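Local atomic coordinates of putative acetyltransferase Sthe_0691 (Sphaerobacter thermophilus, PDB entry 3SHP), a protein that probably transfers an acetyl group from acetyl-coenzyme A to an acceptor not yet identified. Residues A[11-16]-A[99-104]; A[36-41]-A[86-91]; A[59-64]-A[75-80]. All blocks are in the same frame, centred on the assembly; numbering follows the deposited sequence. Where two conformers were deposited one is given.

Contact 1 (A[11-16]-A[99-104]); sequences GPTVYL and DVLRAE
A tight turn joins strand 9-10 to strand 14-18, and helix 98-116 reaches it with one acid and one leucine. The acid is Glu-104. Its CG stands anti to the backbone N (chi1 -178°) and the chain runs extended beyond it, so the carboxylate arrives at full length inside the turn. OE2 is gripped twice by backbone N-H groups: Thr-13 N lies 2.8 Å away on the syn lone pair of OE2, while Val-14 N, also 2.8 Å from OE2, comes from above the carboxylate plane by 43° in a nearly straight bond (169° at the hydrogen). The other oxygen, OE1, faces the Thr-13 side chain, with OG1 3.2 Å from OE1. Gly-11 fits because a CB there would run into Glu-104 OE2. Gly-11 N closes the turn on Val-14 O at 2.9 Å.

The tight packing lies on the sheet side of the carboxylate. Leu-101 sends CD2 against two methyls at once, Thr-13 CG2 at 3.5 Å, closer than usual for carbons, and Val-14 CG1 at 3.7 Å. The branched valine serves both neighbours, since its CG2 takes the crowded place between N and carbonyl carbon and meets the end of Glu-104. Val-14 also rests on Ile-64 of the next strand, and Leu-101 on Leu-95. The outer side is looser: Pro-12 is exposed, and its ring brings CD to 3.4 Å from Glu-104 OE2.

Two short amide bonds on a single oxygen would probably stabilise the ionised form of Glu-104, and Arg-67, which bonds Gly-11 O, may add to this. The chemistry is thus that of two backbone N-H groups receiving a probably charged carboxylate carried by the helix.

Contact 2 (A[36-41]-A[86-91]); sequences PVNAAR and SLRFHM
Asn-38 O is the best-held polar atom here, gripped by two N-H groups of one guanidinium: Arg-88 NH2 donates to it at 2.8 Å, in the carbonyl plane and on a lone pair, and Arg-88 NH1 adds a weak bond at 3.2 Å. Arg-88 belongs to strand 84-91, which opens the beta-alpha-beta crossover through helix 98-116 to the parallel strand 121-127, the central unit of a GNAT-like fold. Leu-87 and Phe-89 face the helix; Arg-88 lies on the other side of the sheet, where the irregular loop 36-41 crosses it.

An arginine suits the place, since its long chain ends in a flat group with several N-H donors. Its chain bends at chi3 (59°), which lays one guanidinium face under Ala-39 O, 3.5 Å above the plane and over its centre. At the edge of the group, Pro-36 CG meets NH2 tip to tip. A water accepts from NH1 and donates to Asn-38 OD1 at 2.7 Å, tying side chain to side chain beside the direct bonds. Arg-41 brings a second positive charge close, its NH1 4.0 Å from Arg-88 NE, and Glu-125, with a salt bridge to each NE, probably offsets the repulsion. A leucine in place of Arg-88 would remove both donors to Asn-38 O and one cation from Glu-125, and would probably leave the loop less firmly fixed to the strand.

Small residues let the loop approach the strand where Ala-40 CB touches Ser-86 CB at 3.8 Å. Just beyond, a second water donates to Ala-40 O and accepts from Ser-86 OG at 2.9 Å.

Contact 3 (A[59-64]-A[75-80]); sequences WHLLAI and SCRIEF. With SRT (S,R meso-tartaric acid), chain C.
The antiparallel beta hairpin of strands 58-66 and 72-80 carries this contact, at the end of which lies the pocket holding a bound meso-tartaric acid. Two hydrogen-bonded pairs, His-60 with Ile-78 and Leu-62 with Cys-76, each exchange both backbone bonds. His-60 N lies 2.8 Å from Ile-78 O. Leu-62 N lies 3.0 Å from Cys-76 O. Side chains alternate between the faces. Leu-62 and Ile-78, whose CD1 methyls meet at 3.8 Å, are branched and apolar, as suits the face covered by helix 98-116. Farther along that face the His-60 and Phe-80 rings meet rim to rim, with His-60 CD2 at the edge of the phenyl ring.

On the other face Trp-59 and Glu-79 run side by side. The indole lies flat over the glutamate methylenes, CB sitting 4.0 Å from the centroid of the Trp-59 six-membered ring in a CH-pi contact, and the carboxylate plane is turned just 18° from the ring. Arg-77 CD abuts the edge of the same indole, while its guanidinium takes Leu-61 CD2 over one face, 4.1 Å above the plane. Glu-79 OE1 makes a salt bridge to Arg-149 of a neighbouring subunit, and also accepts from Ala-39 N.

The backbone of Trp-59 makes two hydrogen bonds to the ligand: its N donates to tartrate O11 at 3.1 Å, and its O accepts from tartrate O2 at 2.6 Å. Phe-35 and Arg-58 share the pocket, and Asp-97 of another neighbouring subunit also bonds the ligand. Both Trp-59 bonds come from peptide groups, one donor and one acceptor, so the hydrogen bonding of Trp-59 to the acid does not use its indole N-H, although the ring edge also lies near O11.

How the contacts relate
From the N terminus, residues 11-16 open the widest loop, which closes when helix segment 99-104 returns to them in contact 1. Within that span, loop 36-41 waits for strand segment 86-91, which closes contact 2; inside this again, contact 3 pairs 59-64 with 75-80 across a short hairpin. The three loops therefore lie one within another, and none cross. They meet through the sheet: Val-14 and Leu-16 pack on Ile-64, linking contacts 1 and 3, while backbone bonds from Glu-79 N to Ser-86 O and Arg-77 N to Arg-88 O join contacts 3 and 2. Arg-102 packs on Phe-89, bringing the crossover helix against the strand before it.

Contact 1 (A[11-16]-A[99-104])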
loop_
_atom_site.group_PDB
_atom_site.type_symbol
_atom_site.label_atom_id
_atom_site.label_comp_id
_atom_site.label_asym_id
_atom_site.label_seq_id
_atom_site.Cartn_x
_atom_site.Cartn_y
_atom_site.Cartn_z
ATOM N N GLY A 11 -20.799 30.089 -20.390
ATOM C CA GLY A 11 -22.233 29.841 -20.441
ATOM C C GLY A 11 -22.890 30.604 -19.315
ATOM O O GLY A 11 -22.246 31.444 -18.694
ATOM N N PRO A 12 -24.162 30.282 -19.014
ATOM C CA PRO A 12 -24.945 30.957 -17.956
ATOM C C PRO A 12 -24.381 30.753 -16.539
ATOM O O PRO A 12 -24.565 31.619 -15.670
ATOM C CB PRO A 12 -26.336 30.299 -18.073
ATOM C CG PRO A 12 -26.393 29.798 -19.493
ATOM C CD PRO A 12 -24.970 29.294 -19.735
ATOM N N THR A 13 -23.670 29.646 -16.320
ATOM C CA THR A 13 -23.240 29.271 -14.976
ATOM C C THR A 13 -21.736 29.168 -14.824
ATOM O O THR A 13 -21.195 29.590 -13.797
ATOM C CB THR A 13 -23.846 27.921 -14.571
ATOM O OG1 THR A 13 -25.245 27.963 -14.837
ATOM C CG2 THR A 13 -23.672 27.703 -13.104
ATOM N N VAL A 14 -21.070 28.568 -15.813
ATOM C CA VAL A 14 -19.635 28.362 -15.750
ATOM C C VAL A 14 -18.901 28.926 -16.968
ATOM O O VAL A 14 -19.499 29.147 -18.013
ATOM C CB VAL A 14 -19.275 26.853 -15.636
ATOM C CG1 VAL A 14 -20.006 26.197 -14.419
ATOM C CG2 VAL A 14 -19.583 26.138 -16.944
ATOM N N TYR A 15 -17.599 29.129 -16.823
ATOM C CA TYR A 15 -16.776 29.383 -17.978
ATOM C C TYR A 15 -15.537 28.542 -17.922
ATOM O O TYR A 15 -15.157 28.066 -16.851
ATOM C CB TYR A 15 -16.445 30.861 -18.147
ATOM C CG TYR A 15 -15.585 31.499 -17.095
ATOM C CD1 TYR A 15 -14.199 31.630 -17.266
ATOM C CD2 TYR A 15 -16.161 32.048 -15.959
ATOM C CE1 TYR A 15 -13.411 32.250 -16.306
ATOM C CE2 TYR A 15 -15.391 32.671 -15.006
ATOM C CZ TYR A 15 -14.016 32.768 -15.182
ATOM O OH TYR A 15 -13.281 33.409 -14.190
ATOM N N LEU A 16 -14.955 28.331 -19.098
ATOM C CA LEU A 16 -13.759 27.540 -19.270
ATOM C C LEU A 16 -12.639 28.453 -19.696
ATOM O O LEU A 16 -12.821 29.349 -20.536
ATOM C CB LEU A 16 -13.976 26.442 -20.327
ATOM C CG LEU A 16 -14.679 25.141 -19.886
ATOM C CD1 LEU A 16 -15.867 25.365 -18.990
ATOM C CD2 LEU A 16 -15.139 24.381 -21.106
ATOM N N ASP A 99 -23.233 17.222 -12.010
ATOM C CA ASP A 99 -23.690 16.843 -13.349
ATOM C C ASP A 99 -24.183 18.034 -14.176
ATOM O O ASP A 99 -23.915 18.083 -15.379
ATOM C CB ASP A 99 -24.772 15.756 -13.251
ATOM C CG ASP A 99 -25.082 15.087 -14.600
ATOM O OD1 ASP A 99 -24.177 14.869 -15.448
ATOM O OD2 ASP A 99 -26.258 14.752 -14.783
ATOM N N VAL A 100 -24.902 18.973 -13.541
ATOM C CA VAL A 100 -25.425 20.173 -14.252
ATOM C C VAL A 100 -24.264 21.018 -14.786
ATOM O O VAL A 100 -24.307 21.523 -15.905
ATOM C CB VAL A 100 -26.324 21.092 -13.334
ATOM C CG1 VAL A 100 -26.895 22.291 -14.121
ATOM C CG2 VAL A 100 -27.487 20.333 -12.731
ATOM N N LEU A 101 -23.226 21.153 -13.970
ATOM C CA LEU A 101 -22.087 21.985 -14.316
ATOM C C LEU A 101 -21.172 21.278 -15.324
ATOM O O LEU A 101 -20.686 21.916 -16.257
ATOM C CB LEU A 101 -21.309 22.391 -13.053
ATOM C CG LEU A 101 -22.109 23.173 -11.990
ATOM C CD1 LEU A 101 -21.244 23.545 -10.820
ATOM C CD2 LEU A 101 -22.662 24.418 -12.548
ATOM N N ARG A 102 -20.928 19.982 -15.140
ATOM C CA ARG A 102 -20.255 19.163 -16.166
ATOM C C ARG A 102 -20.943 19.222 -17.531
ATOM O O ARG A 102 -20.291 19.379 -18.551
ATOM C CB ARG A 102 -20.150 17.691 -15.740
ATOM C CG ARG A 102 -19.123 16.883 -16.595
ATOM C CD ARG A 102 -19.012 15.422 -16.150
ATOM N NE ARG A 102 -20.277 15.001 -15.578
ATOM C CZ ARG A 102 -20.430 14.557 -14.331
ATOM N NH1 ARG A 102 -19.378 14.393 -13.535
ATOM N NH2 ARG A 102 -21.643 14.253 -13.900
ATOM N N ALA A 103 -22.262 19.097 -17.535
ATOM C CA ALA A 103 -23.029 19.118 -18.765
ATOM C C ALA A 103 -22.875 20.466 -19.492
ATOM O O ALA A 103 -22.678 20.503 -20.694
ATOM C CB ALA A 103 -24.495 18.838 -18.479
ATOM N N GLU A 104 -22.948 21.562 -18.744
ATOM C CA GLU A 104 -22.761 22.895 -19.319
ATOM C C GLU A 104 -21.351 23.008 -19.900
ATOM O O GLU A 104 -21.178 23.508 -20.994
ATOM C CB GLU A 104 -23.034 24.007 -18.297
ATOM C CG GLU A 104 -22.894 25.395 -18.915
ATOM C CD GLU A 104 -23.430 26.516 -18.031
ATOM O OE1 GLU A 104 -24.550 26.381 -17.489
ATOM O OE2 GLU A 104 -22.736 27.542 -17.881
#

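Contact 2 (A[36-41]-A[86-91])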
loop_
_atom_site.group_PDB
_atom_site.type_symbol
_atom_site.label_atom_id
_atom_site.label_comp_id
_atom_site.label_asym_id
_atom_site.label_seq_id
_atom_site.Cartn_x
_atom_site.Cartn_y
_atom_site.Cartn_z
ATOM N N PRO A 36 -2.489 10.748 -16.951
ATOM C CA PRO A 36 -3.020 9.413 -17.240
ATOM C C PRO A 36 -2.442 8.946 -18.586
ATOM O O PRO A 36 -1.709 9.716 -19.238
ATOM C CB PRO A 36 -4.534 9.665 -17.348
ATOM C CG PRO A 36 -4.612 11.056 -17.938
ATOM C CD PRO A 36 -3.377 11.822 -17.427
ATOM N N VAL A 37 -2.749 7.721 -19.015
ATOM C CA VAL A 37 -2.226 7.269 -20.330
ATOM C C VAL A 37 -2.863 8.011 -21.507
ATOM O O VAL A 37 -2.209 8.249 -22.520
ATOM C CB VAL A 37 -2.270 5.729 -20.545
ATOM C CG1 VAL A 37 -1.368 5.034 -19.518
ATOM C CG2 VAL A 37 -3.709 5.165 -20.451
ATOM N N ASN A 38 -4.124 8.398 -21.354
ATOM C CA ASN A 38 -4.814 9.153 -22.391
ATOM C C ASN A 38 -5.953 9.913 -21.715
ATOM O O ASN A 38 -6.149 9.763 -20.498
ATOM C CB ASN A 38 -5.345 8.193 -23.471
ATOM C CG ASN A 38 -6.134 7.050 -22.874
ATOM O OD1 ASN A 38 -7.054 7.252 -22.053
ATOM N ND2 ASN A 38 -5.769 5.837 -23.254
ATOM N N ALA A 39 -6.675 10.737 -22.474
ATOM C CA ALA A 39 -7.834 11.464 -21.942
ATOM C C ALA A 39 -9.164 10.774 -22.261
ATOM O O ALA A 39 -10.206 11.193 -21.788
ATOM C CB ALA A 39 -7.850 12.902 -22.454
ATOM N N ALA A 40 -9.147 9.739 -23.089
ATOM C CA ALA A 40 -10.321 8.865 -23.237
ATOM C C ALA A 40 -9.851 7.433 -23.446
ATOM O O ALA A 40 -9.261 7.100 -24.489
ATOM C CB ALA A 40 -11.250 9.320 -24.366
ATOM N N ARG A 41 -10.134 6.626 -22.420
ATOM C CA ARG A 41 -9.794 5.224 -22.239
ATOM C C ARG A 41 -10.034 4.205 -23.367
ATOM O O ARG A 41 -9.304 3.214 -23.480
ATOM C CB ARG A 41 -10.710 4.737 -21.119
ATOM C CG ARG A 41 -10.055 4.328 -19.951
ATOM C CD ARG A 41 -11.122 4.150 -18.901
ATOM N NE ARG A 41 -11.410 5.454 -18.319
ATOM C CZ ARG A 41 -11.694 5.680 -17.035
ATOM N NH1 ARG A 41 -11.935 6.934 -16.646
ATOM N NH2 ARG A 41 -11.709 4.674 -16.148
ATOM N N SER A 86 -9.532 13.883 -27.571
ATOM C CA SER A 86 -10.089 13.018 -26.551
ATOM C C SER A 86 -10.155 13.807 -25.250
ATOM O O SER A 86 -9.249 14.582 -24.946
ATOM C CB SER A 86 -9.211 11.776 -26.381
ATOM O OG SER A 86 -9.069 11.103 -27.622
ATOM N N LEU A 87 -11.215 13.613 -24.481
ATOM C CA LEU A 87 -11.400 14.379 -23.252
ATOM C C LEU A 87 -12.226 13.697 -22.182
ATOM O O LEU A 87 -13.055 12.824 -22.460
ATOM C CB LEU A 87 -12.020 15.736 -23.533
ATOM C CG LEU A 87 -13.313 15.788 -24.310
ATOM C CD1 LEU A 87 -14.175 16.904 -23.752
ATOM C CD2 LEU A 87 -13.008 16.015 -25.805
ATOM N N ARG A 88 -11.980 14.123 -20.960
ATOM C CA ARG A 88 -12.703 13.642 -19.803
ATOM C C ARG A 88 -12.791 14.792 -18.809
ATOM O O ARG A 88 -12.021 15.753 -18.890
ATOM C CB ARG A 88 -12.004 12.400 -19.199
ATOM C CG ARG A 88 -10.732 12.623 -18.349
ATOM C CD ARG A 88 -10.416 11.379 -17.413
ATOM N NE ARG A 88 -10.214 10.148 -18.193
ATOM C CZ ARG A 88 -9.052 9.770 -18.735
ATOM N NH1 ARG A 88 -8.986 8.654 -19.467
ATOM N NH2 ARG A 88 -7.952 10.504 -18.554
ATOM N N PHE A 89 -13.732 14.709 -17.891
ATOM C CA PHE A 89 -13.968 15.789 -16.939
ATOM C C PHE A 89 -13.683 15.261 -15.551
ATOM O O PHE A 89 -13.929 14.083 -15.275
ATOM C CB PHE A 89 -15.430 16.255 -17.000
ATOM C CG PHE A 89 -15.838 16.797 -18.342
ATOM C CD1 PHE A 89 -15.679 18.143 -18.641
ATOM C CD2 PHE A 89 -16.371 15.956 -19.309
ATOM C CE1 PHE A 89 -16.052 18.651 -19.880
ATOM C CE2 PHE A 89 -16.739 16.448 -20.562
ATOM C CZ PHE A 89 -16.589 17.809 -20.847
ATOM N N HIS A 90 -13.178 16.133 -14.687
ATOM C CA HIS A 90 -12.940 15.813 -13.290
ATOM C C HIS A 90 -13.641 16.915 -12.510
ATOM O O HIS A 90 -13.197 18.052 -12.552
ATOM C CB HIS A 90 -11.447 15.843 -12.956
ATOM C CG HIS A 90 -10.620 14.852 -13.712
ATOM N ND1 HIS A 90 -10.466 13.542 -13.301
ATOM C CD2 HIS A 90 -9.881 14.979 -14.841
ATOM C CE1 HIS A 90 -9.680 12.904 -14.152
ATOM N NE2 HIS A 90 -9.306 13.756 -15.092
HETATM N N MSE A 91 -14.735 16.604 -11.823
HETATM C CA MSE A 91 -15.482 17.642 -11.078
HETATM C C MSE A 91 -15.105 17.603 -9.600
HETATM O O MSE A 91 -14.762 16.546 -9.093
HETATM C CB MSE A 91 -16.997 17.450 -11.234
HETATM C CG MSE A 91 -17.425 17.299 -12.694
HETATM SE SE MSE A 91 -16.909 18.820 -13.808
HETATM C CE MSE A 91 -18.069 20.122 -12.996
HETATM O O HOH W 1 -6.684 6.735 -19.388
HETATM O O HOH W 2 -9.325 8.257 -27.038
#

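Contact 3 (A[59-64]-A[75-80])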
loop_
_atom_site.group_PDB
_atom_site.type_symbol
_atom_site.label_atom_id
_atom_site.label_comp_id
_atom_site.label_asym_id
_atom_site.label_seq_id
_atom_site.Cartn_x
_atom_site.Cartn_y
_atom_site.Cartn_z
ATOM N N TRP A 59 -1.361 17.884 -24.928
ATOM C CA TRP A 59 -2.295 17.794 -23.819
ATOM C C TRP A 59 -2.623 19.171 -23.290
ATOM O O TRP A 59 -1.759 20.062 -23.217
ATOM C CB TRP A 59 -1.719 16.987 -22.669
ATOM C CG TRP A 59 -1.488 15.540 -22.943
ATOM C CD1 TRP A 59 -0.514 14.987 -23.751
ATOM C CD2 TRP A 59 -2.185 14.445 -22.350
ATOM N NE1 TRP A 59 -0.591 13.614 -23.704
ATOM C CE2 TRP A 59 -1.601 13.258 -22.847
ATOM C CE3 TRP A 59 -3.255 14.349 -21.465
ATOM C CZ2 TRP A 59 -2.057 11.996 -22.477
ATOM C CZ3 TRP A 59 -3.707 13.097 -21.096
ATOM C CH2 TRP A 59 -3.106 11.938 -21.597
ATOM N N HIS A 60 -3.874 19.346 -22.901
ATOM C CA HIS A 60 -4.307 20.627 -22.369
ATOM C C HIS A 60 -5.231 20.425 -21.206
ATOM O O HIS A 60 -5.853 19.358 -21.060
ATOM C CB HIS A 60 -4.961 21.460 -23.470
ATOM C CG HIS A 60 -4.013 21.798 -24.578
ATOM N ND1 HIS A 60 -3.045 22.773 -24.456
ATOM C CD2 HIS A 60 -3.843 21.247 -25.811
ATOM C CE1 HIS A 60 -2.334 22.828 -25.575
ATOM N NE2 HIS A 60 -2.802 21.913 -26.415
ATOM N N LEU A 61 -5.294 21.447 -20.372
ATOM C CA LEU A 61 -6.192 21.453 -19.243
ATOM C C LEU A 61 -6.986 22.741 -19.209
ATOM O O LEU A 61 -6.396 23.820 -19.216
ATOM C CB LEU A 61 -5.372 21.381 -17.975
ATOM C CG LEU A 61 -5.087 20.015 -17.417
ATOM C CD1 LEU A 61 -4.154 20.213 -16.192
ATOM C CD2 LEU A 61 -6.388 19.331 -17.043
ATOM N N LEU A 62 -8.312 22.617 -19.156
ATOM C CA LEU A 62 -9.183 23.746 -18.993
ATOM C C LEU A 62 -9.796 23.686 -17.598
ATOM O O LEU A 62 -10.264 22.621 -17.169
ATOM C CB LEU A 62 -10.290 23.726 -20.051
ATOM C CG LEU A 62 -9.875 23.818 -21.532
ATOM C CD1 LEU A 62 -11.099 23.781 -22.420
ATOM C CD2 LEU A 62 -9.060 25.099 -21.809
ATOM N N ALA A 63 -9.773 24.806 -16.884
ATOM C CA ALA A 63 -10.499 24.915 -15.637
ATOM C C ALA A 63 -11.956 25.184 -15.924
ATOM O O ALA A 63 -12.292 25.953 -16.844
ATOM C CB ALA A 63 -9.939 26.054 -14.823
ATOM N N ILE A 64 -12.834 24.582 -15.139
ATOM C CA ILE A 64 -14.246 24.938 -15.232
ATOM C C ILE A 64 -14.514 25.848 -14.033
ATOM O O ILE A 64 -14.281 25.455 -12.880
ATOM C CB ILE A 64 -15.133 23.704 -15.194
ATOM C CG1 ILE A 64 -14.754 22.731 -16.332
ATOM C CG2 ILE A 64 -16.636 24.098 -15.208
ATOM C CD1 ILE A 64 -15.401 21.324 -16.179
ATOM N N SER A 75 -12.358 20.402 -13.984
ATOM C CA SER A 75 -11.376 20.548 -15.033
ATOM C C SER A 75 -11.796 19.693 -16.210
ATOM O O SER A 75 -12.545 18.723 -16.065
ATOM C CB SER A 75 -9.999 20.100 -14.537
ATOM O OG SER A 75 -10.033 18.727 -14.226
ATOM N N CYS A 76 -11.334 20.071 -17.385
ATOM C CA CYS A 76 -11.575 19.269 -18.556
ATOM C C CYS A 76 -10.206 18.926 -19.107
ATOM O O CYS A 76 -9.450 19.826 -19.527
ATOM C CB CYS A 76 -12.412 20.046 -19.573
ATOM S SG CYS A 76 -12.616 19.114 -21.108
ATOM N N ARG A 77 -9.872 17.641 -19.107
ATOM C CA ARG A 77 -8.587 17.230 -19.658
ATOM C C ARG A 77 -8.706 16.833 -21.123
ATOM O O ARG A 77 -9.504 15.977 -21.484
ATOM C CB ARG A 77 -7.961 16.101 -18.852
ATOM C CG ARG A 77 -6.511 15.913 -19.257
ATOM C CD ARG A 77 -5.821 14.769 -18.528
ATOM N NE ARG A 77 -5.635 14.995 -17.100
ATOM C CZ ARG A 77 -4.596 15.639 -16.561
ATOM N NH1 ARG A 77 -3.633 16.167 -17.335
ATOM N NH2 ARG A 77 -4.517 15.750 -15.231
ATOM N N ILE A 78 -7.916 17.472 -21.972
ATOM C CA ILE A 78 -8.006 17.210 -23.378
ATOM C C ILE A 78 -6.674 16.683 -23.914
ATOM O O ILE A 78 -5.608 17.217 -23.576
ATOM C CB ILE A 78 -8.372 18.497 -24.164
ATOM C CG1 ILE A 78 -9.663 19.135 -23.613
ATOM C CG2 ILE A 78 -8.508 18.179 -25.651
ATOM C CD1 ILE A 78 -9.872 20.584 -24.090
ATOM N N GLU A 79 -6.744 15.668 -24.779
ATOM C CA GLU A 79 -5.545 15.138 -25.437
ATOM C C GLU A 79 -5.738 15.172 -26.957
ATOM O O GLU A 79 -6.650 14.531 -27.484
ATOM C CB GLU A 79 -5.239 13.714 -24.916
ATOM C CG GLU A 79 -4.179 12.961 -25.701
ATOM C CD GLU A 79 -4.339 11.433 -25.671
ATOM O OE1 GLU A 79 -5.413 10.909 -25.261
ATOM O OE2 GLU A 79 -3.369 10.757 -26.081
ATOM N N PHE A 80 -4.922 15.954 -27.653
ATOM C CA PHE A 80 -4.987 15.981 -29.112
ATOM C C PHE A 80 -4.013 14.977 -29.691
ATOM O O PHE A 80 -2.887 14.822 -29.190
ATOM C CB PHE A 80 -4.661 17.365 -29.710
ATOM C CG PHE A 80 -5.693 18.417 -29.421
ATOM C CD1 PHE A 80 -5.400 19.470 -28.557
ATOM C CD2 PHE A 80 -6.955 18.359 -30.002
ATOM C CE1 PHE A 80 -6.343 20.442 -28.267
ATOM C CE2 PHE A 80 -7.923 19.341 -29.713
ATOM C CZ PHE A 80 -7.613 20.380 -28.843
HETATM O O1 SRT C . 3.090 17.729 -23.029
HETATM O O11 SRT C . 1.485 18.786 -24.049
HETATM C C1 SRT C . 2.080 18.469 -22.982
HETATM C C2 SRT C . 1.597 18.950 -21.609
HETATM O O2 SRT C . 0.232 19.404 -21.626
HETATM C C3 SRT C . 2.399 20.118 -21.025
HETATM O O3 SRT C . 3.656 20.265 -21.688
HETATM C C4 SRT C . 2.579 19.973 -19.525
HETATM O O4 SRT C . 3.256 19.019 -19.055
HETATM O O41 SRT C . 2.049 20.830 -18.779
HETATM O O HOH W 3 -3.540 17.630 -19.902
#